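Ribosomal RNA small subunit methyltransferase E (PDB 5O95) probably methylates N3 of a specific uridine in 16S rRNA of the small ribosomal subunit, using S-adenosyl-L-methionine as methyl donor. Local coordinates at residues 76-88 / 231-244. Residues are numbered along the deposited sequence; the frame is centred on the assembly and turned at random.
Sequences NRESPLKIHLAQA and AITALSVLQAAGGD
Ser79 and Gln239 make the one direct hydrogen bond between strand-bearing residues 76-88 and helical residues 231-244: Ser79 OG donates to Gln239 OE1 at 2.7 Å, 18° from the carbonyl plane. Ser79 OG also accepts from Leu81 N, closing an ST turn, so the hydroxyl ties the approach to the strand to the helix. Gln239 reaches it by bending at chi2 (-72°), which lays its amide beside the serine; NE2 is directed to Leu105 O in a weak bond. The water-mediated link lies farther along, where one water donates to both Glu78 O and Asp244 OD2. The Asp244 carboxylate packs on Ser79, OD2 lying 3.4 Å from Ser79 CA, and OD1 is salt-bridged to Arg223 of the second subunit, a residue that binds S-adenosyl-L-methionine.

Strand 82-88 is a central strand of the parallel sheet in the SPOUT methyltransferase domain, and residues 231-242 of the C-terminal helix run nearly antiparallel to it, the axes of the two segments 10.0 Å apart at closest approach and at 161°, covering one face of the sheet. On its far side the helix meets the second subunit, Ser236 OG hydrogen-bonding with Thr233 OG1 of that chain.

The apolar contacts come mainly from Ile83 and Leu85. With CG2 anti to its backbone N, Ile83 spreads both branches over the helix: CG2 touches Leu235 CD2 at 3.5 Å, while CD1 reaches Leu238 CB and the Gln239 amide. Leu81 CD2 is in van der Waals contact with the backbone carbonyl at Leu238 O (3.3 Å), and Leu81 CB rests on Gly243 CA at 3.7 Å. Leu85 CD2 meets Ala231 and Leu235 more loosely. Near the cofactor-binding residue Thr227, Gln87 OE1 abuts Ala231 CB at 3.4 Å, buried without a polar partner in the model.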
loop_
_atom_site.group_PDB
_atom_site.type_symbol
_atom_site.label_atom_id
_atom_site.label_comp_id
_atom_site.label_asym_id
_atom_site.label_seq_id
_atom_site.Cartn_x
_atom_site.Cartn_y
_atom_site.Cartn_z
ATOM N N ASN B 76 6.767 7.624 22.243
ATOM C CA ASN B 76 7.446 7.817 20.966
ATOM C C ASN B 76 7.240 6.562 20.129
ATOM O O ASN B 76 7.629 5.469 20.546
ATOM C CB ASN B 76 8.937 8.057 21.220
ATOM C CG ASN B 76 9.695 8.447 19.963
ATOM O OD1 ASN B 76 9.639 7.752 18.944
ATOM N ND2 ASN B 76 10.385 9.586 20.018
ATOM N N ARG B 77 6.652 6.732 18.941
ATOM C CA ARG B 77 6.463 5.620 18.011
ATOM C C ARG B 77 7.202 5.861 16.709
ATOM O O ARG B 77 6.794 5.351 15.655
ATOM C CB ARG B 77 4.983 5.352 17.752
ATOM C CG ARG B 77 4.250 4.886 18.983
ATOM C CD ARG B 77 2.792 4.505 18.688
ATOM N NE ARG B 77 2.198 4.002 19.926
ATOM C CZ ARG B 77 1.471 4.762 20.749
ATOM N NH1 ARG B 77 1.198 6.029 20.441
ATOM N NH2 ARG B 77 1.009 4.227 21.884
ATOM N N GLU B 78 8.315 6.592 16.775
ATOM C CA GLU B 78 9.134 6.880 15.606
ATOM C C GLU B 78 10.138 5.758 15.350
ATOM O O GLU B 78 10.633 5.100 16.273
ATOM C CB GLU B 78 9.891 8.196 15.799
ATOM C CG GLU B 78 8.960 9.400 15.983
ATOM C CD GLU B 78 7.991 9.571 14.820
ATOM O OE1 GLU B 78 8.475 9.809 13.684
ATOM O OE2 GLU B 78 6.755 9.469 15.028
ATOM N N SER B 79 10.448 5.541 14.044
ATOM C CA SER B 79 11.440 4.548 13.696
ATOM C C SER B 79 12.837 5.132 13.880
ATOM O O SER B 79 13.055 6.319 13.604
ATOM C CB SER B 79 11.281 4.146 12.232
ATOM O OG SER B 79 12.368 3.325 11.848
ATOM N N PRO B 80 13.787 4.324 14.344
ATOM C CA PRO B 80 15.187 4.778 14.406
ATOM C C PRO B 80 15.820 4.977 13.043
ATOM O O PRO B 80 16.871 5.622 12.955
ATOM C CB PRO B 80 15.886 3.650 15.179
ATOM C CG PRO B 80 15.050 2.449 14.901
ATOM C CD PRO B 80 13.635 2.936 14.827
ATOM N N LEU B 81 15.251 4.407 11.983
ATOM C CA LEU B 81 15.728 4.671 10.637
ATOM C C LEU B 81 14.911 5.832 10.084
ATOM O O LEU B 81 13.685 5.725 9.981
ATOM C CB LEU B 81 15.532 3.422 9.770
ATOM C CG LEU B 81 15.824 3.580 8.284
ATOM C CD1 LEU B 81 17.333 3.704 8.053
ATOM C CD2 LEU B 81 15.276 2.382 7.473
ATOM N N LYS B 82 15.572 6.954 9.777
ATOM C CA LYS B 82 14.884 8.144 9.274
ATOM C C LYS B 82 14.922 8.130 7.755
ATOM O O LYS B 82 15.979 8.343 7.154
ATOM C CB LYS B 82 15.564 9.408 9.793
ATOM C CG LYS B 82 15.835 9.409 11.264
ATOM C CD LYS B 82 14.586 9.170 12.049
ATOM C CE LYS B 82 14.918 9.205 13.544
ATOM N NZ LYS B 82 13.833 8.687 14.424
ATOM N N ILE B 83 13.787 7.846 7.135
ATOM C CA ILE B 83 13.696 7.773 5.679
ATOM C C ILE B 83 13.184 9.112 5.180
ATOM O O ILE B 83 12.174 9.620 5.680
ATOM C CB ILE B 83 12.748 6.652 5.244
ATOM C CG1 ILE B 83 13.175 5.318 5.878
ATOM C CG2 ILE B 83 12.706 6.573 3.721
ATOM C CD1 ILE B 83 12.214 4.177 5.572
ATOM N N HIS B 84 13.882 9.684 4.208
ATOM C CA HIS B 84 13.431 10.870 3.489
ATOM C C HIS B 84 12.998 10.400 2.102
ATOM O O HIS B 84 13.844 10.040 1.275
ATOM C CB HIS B 84 14.560 11.885 3.378
ATOM C CG HIS B 84 14.152 13.165 2.718
ATOM N ND1 HIS B 84 15.009 14.234 2.588
ATOM C CD2 HIS B 84 12.980 13.552 2.159
ATOM C CE1 HIS B 84 14.384 15.227 1.979
ATOM N NE2 HIS B 84 13.151 14.838 1.704
ATOM N N LEU B 85 11.684 10.403 1.869
ATOM C CA LEU B 85 11.081 9.973 0.617
ATOM C C LEU B 85 10.925 11.177 -0.294
ATOM O O LEU B 85 10.341 12.184 0.111
ATOM C CB LEU B 85 9.684 9.414 0.893
ATOM C CG LEU B 85 8.902 9.126 -0.393
ATOM C CD1 LEU B 85 9.589 8.070 -1.294
ATOM C CD2 LEU B 85 7.465 8.713 -0.039
ATOM N N ALA B 86 11.426 11.057 -1.526
ATOM C CA ALA B 86 11.227 12.072 -2.558
ATOM C C ALA B 86 10.327 11.409 -3.587
ATOM O O ALA B 86 10.756 10.477 -4.272
ATOM C CB ALA B 86 12.561 12.501 -3.172
ATOM N N GLN B 87 9.059 11.820 -3.631
ATOM C CA GLN B 87 8.035 11.137 -4.417
ATOM C C GLN B 87 7.675 12.031 -5.587
ATOM O O GLN B 87 7.215 13.159 -5.381
ATOM C CB GLN B 87 6.786 10.887 -3.564
ATOM C CG GLN B 87 5.661 10.152 -4.293
ATOM C CD GLN B 87 5.980 8.679 -4.547
ATOM O OE1 GLN B 87 6.831 8.106 -3.886
ATOM N NE2 GLN B 87 5.297 8.067 -5.521
ATOM N N ALA B 88 7.864 11.527 -6.806
ATOM C CA ALA B 88 7.540 12.330 -7.978
ATOM C C ALA B 88 6.047 12.631 -8.010
ATOM O O ALA B 88 5.217 11.783 -7.669
ATOM C CB ALA B 88 7.956 11.584 -9.239
ATOM N N ALA B 231 6.153 3.371 -3.547
ATOM C CA ALA B 231 6.489 4.111 -2.337
ATOM C C ALA B 231 6.249 3.275 -1.097
ATOM O O ALA B 231 7.112 3.190 -0.217
ATOM C CB ALA B 231 5.666 5.395 -2.263
ATOM N N ILE B 232 5.067 2.678 -0.990
ATOM C CA ILE B 232 4.748 2.000 0.264
ATOM C C ILE B 232 5.506 0.676 0.373
ATOM O O ILE B 232 5.917 0.278 1.463
ATOM C CB ILE B 232 3.226 1.883 0.447
ATOM C CG1 ILE B 232 2.570 3.266 0.273
ATOM C CG2 ILE B 232 2.893 1.374 1.859
ATOM C CD1 ILE B 232 3.344 4.462 0.928
ATOM N N THR B 233 5.736 -0.014 -0.745
ATOM C CA THR B 233 6.562 -1.215 -0.726
ATOM C C THR B 233 8.003 -0.901 -0.332
ATOM O O THR B 233 8.613 -1.627 0.469
ATOM C CB THR B 233 6.521 -1.853 -2.135
ATOM O OG1 THR B 233 5.171 -2.275 -2.403
ATOM C CG2 THR B 233 7.484 -3.031 -2.254
ATOM N N ALA B 234 8.570 0.174 -0.876
ATOM C CA ALA B 234 9.949 0.518 -0.550
ATOM C C ALA B 234 10.081 0.885 0.925
ATOM O O ALA B 234 11.012 0.442 1.605
ATOM C CB ALA B 234 10.407 1.697 -1.420
ATOM N N LEU B 235 9.162 1.709 1.426
ATOM C CA LEU B 235 9.211 2.073 2.839
ATOM C C LEU B 235 9.081 0.850 3.732
ATOM O O LEU B 235 9.772 0.744 4.755
ATOM C CB LEU B 235 8.121 3.081 3.174
ATOM C CG LEU B 235 8.310 4.458 2.541
ATOM C CD1 LEU B 235 7.198 5.355 2.937
ATOM C CD2 LEU B 235 9.642 5.042 2.951
ATOM N N SER B 236 8.204 -0.089 3.364
ATOM C CA SER B 236 8.050 -1.309 4.166
ATOM C C SER B 236 9.338 -2.116 4.180
ATOM O O SER B 236 9.761 -2.627 5.224
ATOM C CB SER B 236 6.918 -2.166 3.582
ATOM O OG SER B 236 5.658 -1.523 3.578
ATOM N N VAL B 237 9.951 -2.286 3.007
ATOM C CA VAL B 237 11.159 -3.094 2.930
ATOM C C VAL B 237 12.301 -2.417 3.673
ATOM O O VAL B 237 13.046 -3.066 4.411
ATOM C CB VAL B 237 11.518 -3.387 1.462
ATOM C CG1 VAL B 237 12.880 -4.058 1.382
ATOM C CG2 VAL B 237 10.446 -4.245 0.802
ATOM N N LEU B 238 12.429 -1.090 3.528
ATOM C CA LEU B 238 13.501 -0.377 4.215
ATOM C C LEU B 238 13.294 -0.368 5.727
ATOM O O LEU B 238 14.248 -0.558 6.479
ATOM C CB LEU B 238 13.597 1.059 3.688
ATOM C CG LEU B 238 14.012 1.148 2.219
ATOM C CD1 LEU B 238 13.924 2.604 1.758
ATOM C CD2 LEU B 238 15.417 0.593 2.019
ATOM N N GLN B 239 12.051 -0.187 6.186
ATOM C CA GLN B 239 11.803 -0.217 7.626
ATOM C C GLN B 239 12.007 -1.603 8.200
ATOM O O GLN B 239 12.407 -1.746 9.356
ATOM C CB GLN B 239 10.390 0.244 7.945
ATOM C CG GLN B 239 10.152 1.733 7.727
ATOM C CD GLN B 239 10.834 2.631 8.773
ATOM O OE1 GLN B 239 11.729 2.215 9.516
ATOM N NE2 GLN B 239 10.404 3.885 8.800
ATOM N N ALA B 240 11.707 -2.645 7.430
ATOM C CA ALA B 240 11.971 -3.985 7.945
ATOM C C ALA B 240 13.469 -4.260 8.004
ATOM O O ALA B 240 13.970 -4.809 8.994
ATOM C CB ALA B 240 11.250 -5.010 7.063
ATOM N N ALA B 241 14.205 -3.848 6.969
ATOM C CA ALA B 241 15.633 -4.136 6.898
ATOM C C ALA B 241 16.426 -3.335 7.927
ATOM O O ALA B 241 17.330 -3.878 8.570
ATOM C CB ALA B 241 16.153 -3.866 5.482
ATOM N N GLY B 242 16.087 -2.056 8.120
ATOM C CA GLY B 242 16.918 -1.207 8.959
ATOM C C GLY B 242 16.188 -0.412 10.019
ATOM O O GLY B 242 16.820 0.321 10.786
ATOM N N GLY B 243 14.866 -0.557 10.087
ATOM C CA GLY B 243 14.070 0.217 11.018
ATOM C C GLY B 243 13.340 -0.673 11.996
ATOM O O GLY B 243 13.894 -1.674 12.457
ATOM N N ASP B 244 12.080 -0.358 12.285
ATOM C CA ASP B 244 11.396 -0.989 13.408
ATOM C C ASP B 244 10.267 -1.920 12.985
ATOM O O ASP B 244 9.384 -2.216 13.799
ATOM C CB ASP B 244 10.893 0.057 14.401
ATOM C CG ASP B 244 9.925 1.065 13.767
ATOM O OD1 ASP B 244 9.617 0.972 12.562
ATOM O OD2 ASP B 244 9.476 1.955 14.525
HETATM O O HOH W 1 10.322 2.261 16.896
#